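Local coordinates for amino acid ABC transporter, periplasmic amino acid-binding protein (Brucella ovis, PDB 4Z9N), which binds glutathione and probably delivers it, or related amino acid-type solutes, from the periplasm to an ABC importer, at residues A9-L12 with S13-A17. Residues are numbered along the deposited sequence; the frame is centred on the assembly and turned at random. Where two conformers were deposited one is given.
Sequences ADTL and SDVKA
Val15 N donates to Thr11 O at 2.8 Å, the shortest hydrogen bond between residues 9-12 and 13-17. Lys16 N follows with Leu12 O at 3.0 Å, and Asp14 N reaches Asp10 O at 3.2 Å. Asp10 is the N-cap. Its CG lies anti to the backbone N (chi1 -167°), which carries the carboxylate over the start of the helix. There Asp10 OD1 accepts from Ser13 N at 3.2 Å. The N-H is well directed, but it meets OD1 from above the carboxylate plane. The other oxygen, OD2, rests against Ser13 CB. A water bridges the same turn, accepting from Asp10 N and donating to Asp14 OD1. The helix start, with its amide N-H groups, would be expected to favour the negative charge of Asp10.

Side chains one turn apart touch more lightly. The side chains of Thr11 and Val15 cross at an angle, Thr11 CG2 lying 3.9 Å from Val15 CG2. With CG anti to the carbonyl carbon (chi1 -61°), the Lys16 chain starts back along the helix past Leu12 O, and its CD lies 4.1 Å from Leu12 CG. Leu12 and Val15 are buried against Ile56 of helix 44-57 and Trp224 of helix 222-240. Asp221 accepts from Thr11 N, a second carboxylate at this helix start. This is an N-capped first helical turn, opening helix 11-18 just before strand 21-25 of the parallel sheet in this family 3 solute-binding protein.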
loop_
_atom_site.group_PDB
_atom_site.type_symbol
_atom_site.label_atom_id
_atom_site.label_comp_id
_atom_site.label_asym_id
_atom_site.label_seq_id
_atom_site.Cartn_x
_atom_site.Cartn_y
_atom_site.Cartn_z
ATOM N N ALA D 9 24.064 8.595 -0.613
ATOM C CA ALA D 9 23.548 8.145 0.679
ATOM C C ALA D 9 23.388 6.623 0.702
ATOM O O ALA D 9 22.894 6.028 -0.259
ATOM C CB ALA D 9 22.223 8.821 0.992
ATOM N N ASP D 10 23.818 6.012 1.804
ATOM C CA ASP D 10 23.777 4.562 1.977
ATOM C C ASP D 10 23.609 4.240 3.462
ATOM O O ASP D 10 24.579 3.959 4.166
ATOM C CB ASP D 10 25.054 3.923 1.425
ATOM C CG ASP D 10 24.945 2.416 1.278
ATOM O OD1 ASP D 10 23.980 1.807 1.798
ATOM O OD2 ASP D 10 25.851 1.838 0.643
ATOM N N THR D 11 22.373 4.306 3.934
ATOM C CA THR D 11 22.077 4.090 5.341
ATOM C C THR D 11 22.335 2.638 5.717
ATOM O O THR D 11 22.820 2.355 6.803
ATOM C CB THR D 11 20.614 4.483 5.670
ATOM O OG1 THR D 11 20.403 5.857 5.329
ATOM C CG2 THR D 11 20.307 4.299 7.138
ATOM N N LEU D 12 22.017 1.711 4.817
ATOM C CA LEU D 12 22.283 0.304 5.112
ATOM C C LEU D 12 23.760 0.089 5.489
ATOM O O LEU D 12 24.069 -0.543 6.502
ATOM C CB LEU D 12 21.912 -0.584 3.928
ATOM C CG LEU D 12 22.136 -2.069 4.223
ATOM C CD1 LEU D 12 21.280 -2.518 5.412
ATOM C CD2 LEU D 12 21.825 -2.903 2.987
ATOM N N SER D 13 24.664 0.625 4.677
ATOM C CA SER D 13 26.095 0.464 4.924
ATOM C C SER D 13 26.522 1.080 6.252
ATOM O O SER D 13 27.330 0.505 6.987
ATOM C CB SER D 13 26.904 1.082 3.783
ATOM O OG SER D 13 28.293 0.955 4.024
ATOM N N ASP D 14 25.983 2.257 6.552
ATOM C CA ASP D 14 26.313 2.956 7.792
ATOM C C ASP D 14 25.777 2.224 9.013
ATOM O O ASP D 14 26.436 2.180 10.049
ATOM C CB ASP D 14 25.779 4.390 7.758
ATOM C CG ASP D 14 26.396 5.212 6.642
ATOM O OD1 ASP D 14 25.799 6.239 6.258
ATOM O OD2 ASP D 14 27.472 4.828 6.147
ATOM N N VAL D 15 24.584 1.647 8.877
ATOM C CA VAL D 15 23.991 0.845 9.940
ATOM C C VAL D 15 24.859 -0.391 10.234
ATOM O O VAL D 15 25.141 -0.701 11.390
ATOM C CB VAL D 15 22.534 0.451 9.579
ATOM C CG1 VAL D 15 22.038 -0.668 10.490
ATOM C CG2 VAL D 15 21.620 1.685 9.650
ATOM N N LYS D 16 25.298 -1.092 9.193
ATOM C CA LYS D 16 26.135 -2.264 9.411
ATOM C C LYS D 16 27.480 -1.865 10.002
ATOM O O LYS D 16 28.002 -2.550 10.873
ATOM C CB LYS D 16 26.343 -3.055 8.123
ATOM C CG LYS D 16 25.056 -3.575 7.527
ATOM C CD LYS D 16 25.237 -4.041 6.100
ATOM C CE LYS D 16 25.883 -5.404 6.061
ATOM N NZ LYS D 16 26.621 -5.628 4.785
ATOM N N ALA D 17 28.023 -0.749 9.532
ATOM C CA ALA D 17 29.298 -0.248 10.040
ATOM C C ALA D 17 29.251 0.106 11.530
ATOM O O ALA D 17 30.190 -0.190 12.258
ATOM C CB ALA D 17 29.744 0.954 9.234
HETATM O O HOH W 1 25.287 7.460 3.680
#